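Local coordinates for protein aminotransferase, class I (Staphylococcus aureus, PDB 2O1B) that probably catalyses PLP-dependent transfer of an amino group between an amino acid and a 2-oxo acid, as an aspartate-type class I aminotransferase, at residues Pro169-Val174 against Asp204-Lys209; Asp67-Ala72 against Gln291-Tyr296; Pro46-Asn51 against Ala393-Glu398; Asp134-Pro139 against Ala148-Ala153. All blocks are in the same frame, centred on the assembly; numbering follows the deposited sequence.

Overall arrangement
Contacts 1 and 4 both belong to the region round the seven-stranded sheet of the PLP-binding domain: contact 4 includes one of its strands, contact 1 packs against it. Their centres are 19 Å apart and their nearest atoms about 4 Å, though they do not touch. Contact 2 lies on the other side of the chain's centre from contact 1, 41 Å between centres, and pairs two helices near the second subunit. Contact 3 joins the N-terminal part of the chain to its last helix, its centre 37 to 41 Å from those of the other three. None forms the cofactor pocket directly: the side chain of Leu138 in contact 4 is about 12 Å from a bound PLP, and that of Phe69 in contact 2 about 14 Å.

Contact 1 of 4, residues Pro169-Val174 against Asp204-Lys209; sequences PDWSKV and DEAIAK
The carboxylate of Glu205 lies at the edge of the Trp171 indole, near the ring plane, with CD1 of Trp171 3.8 Å from OE2 of Glu205; the carboxylate stands almost perpendicular to the ring, at 87°. One face of the indole carries Pro169, whose CB sits 3.5 Å above the plane and off toward the rim. Ala206 approaches obliquely: its CB lies 3.9 Å from CZ2 of Trp171, and its CA comes close to the pyrrole nitrogen. Farther along the helix, the bent chain of Lys209 lays its aliphatic part beside the start of the tryptophan, CE of Lys209 being 3.9 Å from CB of Trp171.

The loop 169-174 follows strand 156-161, while 204-209 belongs to helix 200-210, the crossover between parallel strands 182-187 and 216-220 of the large-domain sheet of a fold type I PLP enzyme. The tryptophan fills the angle between loop, helix and sheet, also touching Ile185 and meeting Phe210 edge-to-face.

No direct hydrogen bond joins the two segments. A water donates hydrogen bonds to Pro169 O at 2.7 Å and, longer, to OE1 of Glu205 at 3.3 Å, bridging the segments. Within the loop, Ser172 OG donates to Asp170 OD2 at 2.8 Å, on the syn side but 30° out of the carboxylate plane, a bond that ties the acid to its own turn.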
loop_
_atom_site.group_PDB
_atom_site.type_symbol
_atom_site.label_atom_id
_atom_site.label_comp_id
_atom_site.label_asym_id
_atom_site.label_seq_id
_atom_site.Cartn_x
_atom_site.Cartn_y
_atom_site.Cartn_z
ATOM N N PRO A 169 11.957 7.683 -27.682
ATOM C CA PRO A 169 12.535 8.946 -27.230
ATOM C C PRO A 169 13.526 9.494 -28.240
ATOM O O PRO A 169 14.199 8.725 -28.934
ATOM C CB PRO A 169 13.277 8.559 -25.944
ATOM C CG PRO A 169 12.723 7.220 -25.549
ATOM C CD PRO A 169 12.382 6.560 -26.833
ATOM N N ASP A 170 13.603 10.818 -28.334
ATOM C CA ASP A 170 14.648 11.452 -29.116
ATOM C C ASP A 170 15.408 12.385 -28.191
ATOM O O ASP A 170 15.018 13.544 -27.982
ATOM C CB ASP A 170 14.091 12.216 -30.320
ATOM C CG ASP A 170 15.197 12.744 -31.239
ATOM O OD1 ASP A 170 14.896 13.146 -32.377
ATOM O OD2 ASP A 170 16.377 12.749 -30.837
ATOM N N TRP A 171 16.497 11.857 -27.641
ATOM C CA TRP A 171 17.245 12.530 -26.600
ATOM C C TRP A 171 17.872 13.835 -27.087
ATOM O O TRP A 171 18.059 14.768 -26.303
ATOM C CB TRP A 171 18.295 11.585 -26.005
ATOM C CG TRP A 171 17.722 10.268 -25.540
ATOM C CD1 TRP A 171 17.981 9.036 -26.068
ATOM C CD2 TRP A 171 16.797 10.055 -24.463
ATOM N NE1 TRP A 171 17.280 8.069 -25.386
ATOM C CE2 TRP A 171 16.542 8.666 -24.400
ATOM C CE3 TRP A 171 16.159 10.900 -23.548
ATOM C CZ2 TRP A 171 15.683 8.103 -23.449
ATOM C CZ3 TRP A 171 15.301 10.343 -22.613
ATOM C CH2 TRP A 171 15.067 8.953 -22.572
ATOM N N SER A 172 18.168 13.908 -28.381
ATOM C CA SER A 172 18.760 15.114 -28.960
ATOM C C SER A 172 17.767 16.274 -29.023
ATOM O O SER A 172 18.168 17.431 -29.155
ATOM C CB SER A 172 19.339 14.827 -30.350
ATOM O OG SER A 172 18.320 14.771 -31.336
ATOM N N LYS A 173 16.475 15.958 -28.926
ATOM C CA LYS A 173 15.427 16.976 -28.977
ATOM C C LYS A 173 14.975 17.467 -27.594
ATOM O O LYS A 173 14.252 18.462 -27.499
ATOM C CB LYS A 173 14.230 16.468 -29.784
ATOM C CG LYS A 173 14.431 16.482 -31.295
ATOM C CD LYS A 173 13.304 15.703 -31.978
ATOM C CE LYS A 173 13.556 15.523 -33.476
ATOM N NZ LYS A 173 12.841 16.535 -34.296
ATOM N N VAL A 174 15.384 16.772 -26.529
ATOM C CA VAL A 174 15.154 17.269 -25.167
ATOM C C VAL A 174 16.069 18.477 -24.931
ATOM O O VAL A 174 17.270 18.418 -25.219
ATOM C CB VAL A 174 15.414 16.190 -24.077
ATOM C CG1 VAL A 174 14.965 16.689 -22.696
ATOM C CG2 VAL A 174 14.701 14.876 -24.413
ATOM N N ASP A 204 19.804 0.503 -25.229
ATOM C CA ASP A 204 21.234 0.808 -25.294
ATOM C C ASP A 204 21.464 2.317 -25.331
ATOM O O ASP A 204 22.333 2.827 -24.625
ATOM C CB ASP A 204 21.903 0.144 -26.505
ATOM C CG ASP A 204 22.028 -1.377 -26.361
ATOM O OD1 ASP A 204 22.333 -2.053 -27.366
ATOM O OD2 ASP A 204 21.835 -1.896 -25.247
ATOM N N GLU A 205 20.682 3.015 -26.149
ATOM C CA GLU A 205 20.866 4.451 -26.365
ATOM C C GLU A 205 20.550 5.255 -25.101
ATOM O O GLU A 205 21.260 6.208 -24.769
ATOM C CB GLU A 205 20.023 4.949 -27.551
ATOM C CG GLU A 205 20.462 6.332 -28.049
ATOM C CD GLU A 205 19.531 6.953 -29.082
ATOM O OE1 GLU A 205 18.622 6.265 -29.597
ATOM O OE2 GLU A 205 19.713 8.156 -29.381
ATOM N N ALA A 206 19.494 4.845 -24.405
ATOM C CA ALA A 206 19.019 5.507 -23.191
ATOM C C ALA A 206 20.066 5.362 -22.103
ATOM O O ALA A 206 20.446 6.343 -21.461
ATOM C CB ALA A 206 17.704 4.889 -22.746
ATOM N N ILE A 207 20.533 4.125 -21.921
ATOM C CA ILE A 207 21.578 3.804 -20.946
ATOM C C ILE A 207 22.873 4.586 -21.231
ATOM O O ILE A 207 23.450 5.182 -20.320
ATOM C CB ILE A 207 21.847 2.273 -20.892
ATOM C CG1 ILE A 207 20.610 1.529 -20.366
ATOM C CG2 ILE A 207 23.074 1.964 -20.024
ATOM C CD1 ILE A 207 20.612 0.034 -20.685
ATOM N N ALA A 208 23.311 4.603 -22.489
ATOM C CA ALA A 208 24.511 5.347 -22.869
ATOM C C ALA A 208 24.352 6.852 -22.648
ATOM O O ALA A 208 25.313 7.537 -22.304
ATOM C CB ALA A 208 24.892 5.057 -24.310
ATOM N N LYS A 209 23.141 7.367 -22.845
ATOM C CA LYS A 209 22.883 8.792 -22.651
ATOM C C LYS A 209 23.008 9.213 -21.176
ATOM O O LYS A 209 23.488 10.313 -20.891
ATOM C CB LYS A 209 21.513 9.173 -23.223
ATOM C CG LYS A 209 21.155 10.667 -23.148
ATOM C CD LYS A 209 21.825 11.486 -24.247
ATOM C CE LYS A 209 21.438 12.946 -24.142
ATOM N NZ LYS A 209 22.493 13.759 -23.496
HETATM O O HOH W 1 15.459 6.401 -28.695
#

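Contact 2 of 4, residues Asp67-Ala72 against Gln291-Tyr296; sequences DHFQKA and QDAAIY
His68 and Tyr296 lie flat against each other and bury more surface here than any other pair. Their ring centres are 3.8 Å apart and the planes differ by only 18°, a face-to-face stack. CE2 of Tyr296 sits over the middle of the imidazole, 3.2 Å above its plane, whereas the imidazole covers the phenol nearer its rim. The tyrosine reaches it because its CG swings anti to the backbone N, chi1 -165°, and the two side chains then cross at about a right angle.

Ala293 is the third main contributor. Its methyl CB touches the ring of Phe69 obliquely, 3.5 Å from CD1, and CA of Phe69 and CA of Ala293 are only 5.0 Å apart, the nearest CA pair across the segments. The axes of 67-72 and 291-296 come within 8.4 Å and run roughly antiparallel, a closeness consistent with the small Ala293 at the crossing. The Phe69 side chain also packs on Phe260 and Phe287, and on Leu73 of the second subunit, so the pair of helices lies close to the dimer interface.

At the other end, Ala72 CB rests 3.8 Å from OD2 of Asp292, whose OD1 is held in a salt bridge by Lys87. No hydrogen bond crosses between the two segments; their union relies on aromatic stacking and methyl packing, with the one carboxylate that borders it having its charge answered from elsewhere in the chain.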
loop_
_atom_site.group_PDB
_atom_site.type_symbol
_atom_site.label_atom_id
_atom_site.label_comp_id
_atom_site.label_asym_id
_atom_site.label_seq_id
_atom_site.Cartn_x
_atom_site.Cartn_y
_atom_site.Cartn_z
ATOM N N ASP A 67 -6.186 -22.427 -6.862
ATOM C CA ASP A 67 -6.077 -23.591 -5.947
ATOM C C ASP A 67 -4.968 -23.434 -4.911
ATOM O O ASP A 67 -5.147 -23.770 -3.742
ATOM C CB ASP A 67 -5.821 -24.901 -6.698
ATOM C CG ASP A 67 -6.890 -25.221 -7.708
ATOM O OD1 ASP A 67 -6.579 -25.965 -8.678
ATOM O OD2 ASP A 67 -8.036 -24.743 -7.534
ATOM N N HIS A 68 -3.816 -22.937 -5.350
ATOM C CA HIS A 68 -2.696 -22.722 -4.443
ATOM C C HIS A 68 -2.890 -21.572 -3.460
ATOM O O HIS A 68 -2.414 -21.646 -2.328
ATOM C CB HIS A 68 -1.378 -22.612 -5.209
ATOM C CG HIS A 68 -0.744 -23.946 -5.444
ATOM N ND1 HIS A 68 0.359 -24.380 -4.742
ATOM C CD2 HIS A 68 -1.119 -24.984 -6.235
ATOM C CE1 HIS A 68 0.664 -25.609 -5.123
ATOM N NE2 HIS A 68 -0.223 -26.002 -6.023
ATOM N N PHE A 69 -3.599 -20.527 -3.877
ATOM C CA PHE A 69 -4.005 -19.465 -2.946
ATOM C C PHE A 69 -4.947 -20.046 -1.868
ATOM O O PHE A 69 -4.720 -19.859 -0.677
ATOM C CB PHE A 69 -4.672 -18.324 -3.717
ATOM C CG PHE A 69 -4.590 -16.965 -3.039
ATOM C CD1 PHE A 69 -4.430 -15.819 -3.806
ATOM C CD2 PHE A 69 -4.686 -16.831 -1.658
ATOM C CE1 PHE A 69 -4.367 -14.572 -3.214
ATOM C CE2 PHE A 69 -4.633 -15.579 -1.047
ATOM C CZ PHE A 69 -4.467 -14.450 -1.830
ATOM N N GLN A 70 -5.976 -20.776 -2.284
ATOM C CA GLN A 70 -6.906 -21.413 -1.367
ATOM C C GLN A 70 -6.177 -22.231 -0.297
ATOM O O GLN A 70 -6.508 -22.148 0.886
ATOM C CB GLN A 70 -7.925 -22.282 -2.133
ATOM C CG GLN A 70 -8.911 -21.419 -2.932
ATOM C CD GLN A 70 -9.888 -22.194 -3.796
ATOM O OE1 GLN A 70 -10.967 -21.685 -4.113
ATOM N NE2 GLN A 70 -9.519 -23.414 -4.200
ATOM N N LYS A 71 -5.175 -22.992 -0.730
ATOM C CA LYS A 71 -4.386 -23.826 0.170
ATOM C C LYS A 71 -3.501 -23.007 1.090
ATOM O O LYS A 71 -3.399 -23.315 2.283
ATOM C CB LYS A 71 -3.568 -24.855 -0.611
ATOM C CG LYS A 71 -4.438 -25.950 -1.187
ATOM C CD LYS A 71 -3.636 -27.127 -1.708
ATOM C CE LYS A 71 -4.544 -28.314 -2.015
ATOM N NZ LYS A 71 -5.045 -29.011 -0.780
ATOM N N ALA A 72 -2.885 -21.959 0.538
ATOM C CA ALA A 72 -2.017 -21.041 1.287
ATOM C C ALA A 72 -2.707 -20.313 2.439
ATOM O O ALA A 72 -2.035 -19.764 3.313
ATOM C CB ALA A 72 -1.377 -20.025 0.342
ATOM N N GLN A 291 1.671 -14.030 -1.443
ATOM C CA GLN A 291 3.034 -14.335 -1.899
ATOM C C GLN A 291 3.131 -15.733 -2.522
ATOM O O GLN A 291 3.752 -15.906 -3.574
ATOM C CB GLN A 291 4.041 -14.195 -0.754
ATOM C CG GLN A 291 4.282 -12.766 -0.255
ATOM C CD GLN A 291 5.468 -12.707 0.675
ATOM O OE1 GLN A 291 6.584 -13.058 0.281
ATOM N NE2 GLN A 291 5.242 -12.282 1.916
ATOM N N ASP A 292 2.509 -16.725 -1.888
ATOM C CA ASP A 292 2.527 -18.106 -2.392
ATOM C C ASP A 292 1.837 -18.258 -3.760
ATOM O O ASP A 292 2.339 -18.968 -4.645
ATOM C CB ASP A 292 1.897 -19.065 -1.357
ATOM C CG ASP A 292 2.769 -19.234 -0.107
ATOM O OD1 ASP A 292 3.894 -18.686 -0.104
ATOM O OD2 ASP A 292 2.341 -19.890 0.874
ATOM N N ALA A 293 0.686 -17.603 -3.928
ATOM C CA ALA A 293 -0.008 -17.584 -5.211
ATOM C C ALA A 293 0.856 -16.939 -6.298
ATOM O O ALA A 293 0.908 -17.428 -7.419
ATOM C CB ALA A 293 -1.325 -16.854 -5.081
ATOM N N ALA A 294 1.528 -15.839 -5.951
ATOM C CA ALA A 294 2.459 -15.165 -6.848
ATOM C C ALA A 294 3.661 -16.043 -7.243
ATOM O O ALA A 294 4.081 -16.056 -8.412
ATOM C CB ALA A 294 2.925 -13.864 -6.227
ATOM N N ILE A 295 4.197 -16.778 -6.267
ATOM C CA ILE A 295 5.314 -17.694 -6.477
ATOM C C ILE A 295 4.859 -18.745 -7.463
ATOM O O ILE A 295 5.552 -19.051 -8.433
ATOM C CB ILE A 295 5.738 -18.395 -5.146
ATOM C CG1 ILE A 295 6.514 -17.429 -4.241
ATOM C CG2 ILE A 295 6.571 -19.677 -5.421
ATOM C CD1 ILE A 295 6.481 -17.797 -2.748
ATOM N N TYR A 296 3.680 -19.297 -7.210
ATOM C CA TYR A 296 3.158 -20.353 -8.058
ATOM C C TYR A 296 2.990 -19.849 -9.487
ATOM O O TYR A 296 3.358 -20.542 -10.423
ATOM C CB TYR A 296 1.837 -20.871 -7.511
ATOM C CG TYR A 296 1.441 -22.176 -8.133
ATOM C CD1 TYR A 296 0.530 -22.220 -9.187
ATOM C CD2 TYR A 296 2.005 -23.369 -7.694
ATOM C CE1 TYR A 296 0.178 -23.423 -9.766
ATOM C CE2 TYR A 296 1.656 -24.572 -8.261
ATOM C CZ TYR A 296 0.744 -24.591 -9.292
ATOM O OH TYR A 296 0.404 -25.793 -9.848
#

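Contact 3 of 4, residues Pro46-Asn51 against Ala393-Glu398; sequences PLPLIN and AIRLTE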
loop_
_atom_site.group_PDB
_atom_site.type_symbol
_atom_site.label_atom_id
_atom_site.label_comp_id
_atom_site.label_asym_id
_atom_site.label_seq_id
_atom_site.Cartn_x
_atom_site.Cartn_y
_atom_site.Cartn_z
ATOM N N PRO A 46 -28.356 4.740 -26.710
ATOM C CA PRO A 46 -29.405 3.733 -26.934
ATOM C C PRO A 46 -28.908 2.286 -27.022
ATOM O O PRO A 46 -29.544 1.381 -26.476
ATOM C CB PRO A 46 -30.006 4.148 -28.280
ATOM C CG PRO A 46 -28.995 5.047 -28.905
ATOM C CD PRO A 46 -28.342 5.754 -27.777
ATOM N N LEU A 47 -27.781 2.087 -27.701
ATOM C CA LEU A 47 -27.239 0.762 -27.978
ATOM C C LEU A 47 -26.692 0.104 -26.708
ATOM O O LEU A 47 -26.294 0.802 -25.781
ATOM C CB LEU A 47 -26.141 0.870 -29.043
ATOM C CG LEU A 47 -26.488 1.113 -30.523
ATOM C CD1 LEU A 47 -27.680 2.030 -30.750
ATOM C CD2 LEU A 47 -25.276 1.655 -31.257
ATOM N N PRO A 48 -26.701 -1.241 -26.641
ATOM C CA PRO A 48 -26.015 -1.898 -25.525
ATOM C C PRO A 48 -24.560 -1.438 -25.408
ATOM O O PRO A 48 -23.866 -1.302 -26.419
ATOM C CB PRO A 48 -26.094 -3.382 -25.890
ATOM C CG PRO A 48 -27.308 -3.488 -26.736
ATOM C CD PRO A 48 -27.356 -2.218 -27.531
ATOM N N LEU A 49 -24.122 -1.194 -24.176
ATOM C CA LEU A 49 -22.803 -0.632 -23.906
ATOM C C LEU A 49 -21.676 -1.628 -24.153
ATOM O O LEU A 49 -21.755 -2.787 -23.742
ATOM C CB LEU A 49 -22.733 -0.104 -22.465
ATOM C CG LEU A 49 -21.462 0.623 -22.013
ATOM C CD1 LEU A 49 -21.341 2.010 -22.646
ATOM C CD2 LEU A 49 -21.421 0.712 -20.485
ATOM N N ILE A 50 -20.643 -1.160 -24.854
ATOM C CA ILE A 50 -19.364 -1.859 -24.951
ATOM C C ILE A 50 -18.321 -0.949 -24.299
ATOM O O ILE A 50 -18.103 0.181 -24.738
ATOM C CB ILE A 50 -18.984 -2.196 -26.410
ATOM C CG1 ILE A 50 -20.114 -2.981 -27.084
ATOM C CG2 ILE A 50 -17.675 -2.983 -26.464
ATOM C CD1 ILE A 50 -20.029 -3.036 -28.596
ATOM N N ASN A 51 -17.712 -1.445 -23.224
ATOM C CA ASN A 51 -16.756 -0.674 -22.439
ATOM C C ASN A 51 -15.351 -0.985 -22.908
ATOM O O ASN A 51 -14.749 -1.951 -22.456
ATOM C CB ASN A 51 -16.912 -0.992 -20.948
ATOM C CG ASN A 51 -16.130 -0.043 -20.048
ATOM O OD1 ASN A 51 -15.290 0.745 -20.499
ATOM N ND2 ASN A 51 -16.404 -0.125 -18.751
ATOM N N ALA A 393 -16.257 -3.045 -33.634
ATOM C CA ALA A 393 -15.545 -2.743 -34.869
ATOM C C ALA A 393 -16.495 -2.203 -35.928
ATOM O O ALA A 393 -16.231 -1.169 -36.531
ATOM C CB ALA A 393 -14.820 -3.976 -35.384
ATOM N N ILE A 394 -17.604 -2.904 -36.134
ATOM C CA ILE A 394 -18.620 -2.501 -37.107
ATOM C C ILE A 394 -19.275 -1.173 -36.733
ATOM O O ILE A 394 -19.591 -0.368 -37.613
ATOM C CB ILE A 394 -19.690 -3.600 -37.311
ATOM C CG1 ILE A 394 -19.026 -4.902 -37.772
ATOM C CG2 ILE A 394 -20.724 -3.159 -38.346
ATOM C CD1 ILE A 394 -19.985 -6.079 -37.970
ATOM N N ARG A 395 -19.473 -0.951 -35.434
ATOM C CA ARG A 395 -19.977 0.331 -34.933
ATOM C C ARG A 395 -19.049 1.476 -35.338
ATOM O O ARG A 395 -19.503 2.499 -35.851
ATOM C CB ARG A 395 -20.137 0.312 -33.407
ATOM C CG ARG A 395 -21.341 -0.467 -32.903
ATOM C CD ARG A 395 -21.582 -0.177 -31.431
ATOM N NE ARG A 395 -22.519 -1.126 -30.834
ATOM C CZ ARG A 395 -22.876 -1.125 -29.553
ATOM N NH1 ARG A 395 -22.384 -0.218 -28.715
ATOM N NH2 ARG A 395 -23.725 -2.038 -29.106
ATOM N N LEU A 396 -17.750 1.275 -35.115
ATOM C CA LEU A 396 -16.719 2.271 -35.413
ATOM C C LEU A 396 -16.496 2.552 -36.902
ATOM O O LEU A 396 -16.276 3.701 -37.292
ATOM C CB LEU A 396 -15.403 1.866 -34.754
ATOM C CG LEU A 396 -15.371 2.072 -33.240
ATOM C CD1 LEU A 396 -14.170 1.376 -32.638
ATOM C CD2 LEU A 396 -15.353 3.561 -32.917
ATOM N N THR A 397 -16.554 1.504 -37.726
ATOM C CA THR A 397 -16.364 1.641 -39.180
ATOM C C THR A 397 -17.482 2.450 -39.847
ATOM O O THR A 397 -17.266 3.091 -40.878
ATOM C CB THR A 397 -16.224 0.271 -39.879
ATOM O OG1 THR A 397 -17.366 -0.539 -39.586
ATOM C CG2 THR A 397 -14.977 -0.443 -39.414
ATOM N N GLU A 398 -18.674 2.414 -39.252
ATOM C CA GLU A 398 -19.797 3.247 -39.680
ATOM C C GLU A 398 -19.439 4.740 -39.634
ATOM O O GLU A 398 -20.056 5.559 -40.322
ATOM C CB GLU A 398 -21.023 2.954 -38.806
ATOM C CG GLU A 398 -22.356 3.470 -39.352
ATOM C CD GLU A 398 -22.697 4.898 -38.908
ATOM O OE1 GLU A 398 -22.056 5.420 -37.972
ATOM O OE2 GLU A 398 -23.618 5.497 -39.491
#
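In the small domain of this fold type I aminotransferase, the N-terminal part of the chain runs back alongside C-terminal elements, and here it meets helix 388-397, close to the chain's end. Strand 50-51 pairs in parallel with strand 362-363, and this strand and the residues leading into it meet Arg395 on the helix.

The arginine is extended from CG to NE and points its guanidinium end-on at a single backbone oxygen. NH2 of Arg395 donates to Pro48 O at 2.8 Å, in the carbonyl plane and on a lone pair, while NH1 of Arg395 reaches the same Pro48 O at 2.9 Å, nearly along the C=O axis. Both bonds are bent, with N-H...O angles of 150° and 140°, as expected when two nitrogens share one acceptor; the oxygen stays exactly in the guanidinium plane.

Hydrophobic side chains sandwich that plane. Leu47 covers one face, its CB 3.6 Å above and toward the rim, with CD2 of Leu47 3.9 Å from NE of Arg395. Against the opposite face Ile50 sets its CD1 over the centre, 3.6 Å from CZ of Arg395, arriving from the direction opposite to the arginine chain.

Glu391, one turn earlier in the helix, makes a salt bridge to NH2, and Lys360 O accepts a weak bond from NH1. With aliphatic cover on both faces and acceptors at the rim, the buried cation has little freedom to rotate, and the nearby carboxylate probably offsets the cost of burying its charge.

Contact 4 of 4, residues Asp134-Pro139 against Ala148-Ala153; sequences DYVLLP and AGVLLA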
loop_
_atom_site.group_PDB
_atom_site.type_symbol
_atom_site.label_atom_id
_atom_site.label_comp_id
_atom_site.label_asym_id
_atom_site.label_seq_id
_atom_site.Cartn_x
_atom_site.Cartn_y
_atom_site.Cartn_z
ATOM N N ASP A 134 13.667 18.604 -8.203
ATOM C CA ASP A 134 14.282 17.743 -9.210
ATOM C C ASP A 134 13.320 17.532 -10.366
ATOM O O ASP A 134 12.130 17.335 -10.155
ATOM C CB ASP A 134 14.666 16.377 -8.609
ATOM C CG ASP A 134 15.984 16.418 -7.831
ATOM O OD1 ASP A 134 16.384 15.347 -7.332
ATOM O OD2 ASP A 134 16.620 17.497 -7.718
ATOM N N TYR A 135 13.846 17.554 -11.588
ATOM C CA TYR A 135 13.035 17.318 -12.780
ATOM C C TYR A 135 12.858 15.839 -13.038
ATOM O O TYR A 135 13.789 15.058 -12.858
ATOM C CB TYR A 135 13.692 17.947 -13.996
ATOM C CG TYR A 135 13.573 19.440 -14.065
ATOM C CD1 TYR A 135 13.662 20.230 -12.920
ATOM C CD2 TYR A 135 13.401 20.075 -15.286
ATOM C CE1 TYR A 135 13.572 21.631 -12.999
ATOM C CE2 TYR A 135 13.315 21.458 -15.377
ATOM C CZ TYR A 135 13.395 22.226 -14.237
ATOM O OH TYR A 135 13.292 23.593 -14.345
ATOM N N VAL A 136 11.645 15.461 -13.442
ATOM C CA VAL A 136 11.347 14.086 -13.819
ATOM C C VAL A 136 10.696 14.112 -15.204
ATOM O O VAL A 136 9.698 14.822 -15.418
ATOM C CB VAL A 136 10.407 13.393 -12.795
ATOM C CG1 VAL A 136 10.104 11.973 -13.223
ATOM C CG2 VAL A 136 11.024 13.409 -11.389
ATOM N N LEU A 137 11.268 13.345 -16.135
ATOM C CA LEU A 137 10.729 13.232 -17.494
ATOM C C LEU A 137 9.656 12.157 -17.569
ATOM O O LEU A 137 9.893 11.027 -17.162
ATOM C CB LEU A 137 11.844 12.939 -18.497
ATOM C CG LEU A 137 12.703 14.164 -18.809
ATOM C CD1 LEU A 137 13.966 13.764 -19.540
ATOM C CD2 LEU A 137 11.891 15.137 -19.655
ATOM N N LEU A 138 8.487 12.543 -18.093
ATOM C CA LEU A 138 7.315 11.680 -18.206
ATOM C C LEU A 138 6.861 11.507 -19.670
ATOM O O LEU A 138 6.639 12.499 -20.365
ATOM C CB LEU A 138 6.169 12.286 -17.376
ATOM C CG LEU A 138 5.908 11.815 -15.931
ATOM C CD1 LEU A 138 7.104 11.230 -15.187
ATOM C CD2 LEU A 138 5.201 12.838 -15.078
ATOM N N PRO A 139 6.695 10.249 -20.137
ATOM C CA PRO A 139 6.313 10.026 -21.537
ATOM C C PRO A 139 5.000 10.712 -21.899
ATOM O O PRO A 139 4.000 10.582 -21.178
ATOM C CB PRO A 139 6.139 8.501 -21.624
ATOM C CG PRO A 139 6.910 7.959 -20.509
ATOM C CD PRO A 139 6.842 8.979 -19.405
ATOM N N ALA A 148 1.368 11.881 -10.269
ATOM C CA ALA A 148 1.069 11.943 -8.842
ATOM C C ALA A 148 2.309 11.683 -7.981
ATOM O O ALA A 148 2.570 12.425 -7.022
ATOM C CB ALA A 148 -0.045 10.948 -8.482
ATOM N N GLY A 149 3.051 10.629 -8.326
ATOM C CA GLY A 149 4.306 10.283 -7.645
ATOM C C GLY A 149 5.302 11.434 -7.642
ATOM O O GLY A 149 5.837 11.807 -6.589
ATOM N N VAL A 150 5.549 12.011 -8.814
ATOM C CA VAL A 150 6.462 13.160 -8.917
ATOM C C VAL A 150 6.006 14.302 -7.994
ATOM O O VAL A 150 6.808 14.848 -7.222
ATOM C CB VAL A 150 6.610 13.654 -10.373
ATOM C CG1 VAL A 150 7.627 14.766 -10.444
ATOM C CG2 VAL A 150 7.022 12.502 -11.297
ATOM N N LEU A 151 4.714 14.637 -8.053
ATOM C CA LEU A 151 4.147 15.733 -7.256
ATOM C C LEU A 151 4.168 15.432 -5.768
ATOM O O LEU A 151 4.337 16.338 -4.950
ATOM C CB LEU A 151 2.712 16.071 -7.702
ATOM C CG LEU A 151 2.518 16.668 -9.094
ATOM C CD1 LEU A 151 1.050 16.912 -9.384
ATOM C CD2 LEU A 151 3.300 17.995 -9.252
ATOM N N LEU A 152 3.985 14.162 -5.417
ATOM C CA LEU A 152 4.029 13.751 -4.013
ATOM C C LEU A 152 5.425 13.908 -3.423
ATOM O O LEU A 152 5.571 13.989 -2.208
ATOM C CB LEU A 152 3.547 12.306 -3.841
ATOM C CG LEU A 152 2.021 12.128 -3.859
ATOM C CD1 LEU A 152 1.627 10.642 -4.041
ATOM C CD2 LEU A 152 1.383 12.731 -2.606
ATOM N N ALA A 153 6.434 13.937 -4.295
ATOM C CA ALA A 153 7.832 14.133 -3.901
ATOM C C ALA A 153 8.349 15.553 -4.164
ATOM O O ALA A 153 9.557 15.792 -4.121
ATOM C CB ALA A 153 8.711 13.116 -4.622
#
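Val136 points its side chain from the strand straight at Val150 on the helix, and the two isopropyl groups meet tip to tip. Beginning at the branch point, CB of Val136 already lies 3.8 Å from CG2 of Val150 and 3.9 Å from CG1 of Val150, so the valine is engaged before its methyls are reached. CG1 of Val136, placed anti to the backbone N (chi1 179°), goes to CG2 of Val150 at 3.7 Å, the closest approach between the segments. The other methyl, CG2 of Val136, meets CG1 of Val150 at 3.8 Å, so that each methyl of one valine has a counterpart on the other.

This is the inside of a beta-alpha-beta unit: strand 135-140 leads into helix 146-152, which returns the chain to strand 156-161, the parallel neighbour at the edge of the large-domain sheet. On the way from strand to helix the chain passes Tyr143, one of the residues lining the PLP pocket. Val150 also packs on Pro157 of the returning strand, while elsewhere on the helix Ala148 and Leu152 touch His281 and Thr282 of the second subunit.

Two residues along the strand, Leu138 turns to the same side and adds a looser touch, its CD1 4.1 Å from CG2 of Val150. Side-chain torsions for this leucine fall away from the staggered positions (chi1 -96°, chi2 25°), and it leans on Pro157 and Tyr186 as well. Past Val150 the helix runs out: Ala153, the first residue to leave helical geometry, donates its N to Val150 O at 3.1 Å.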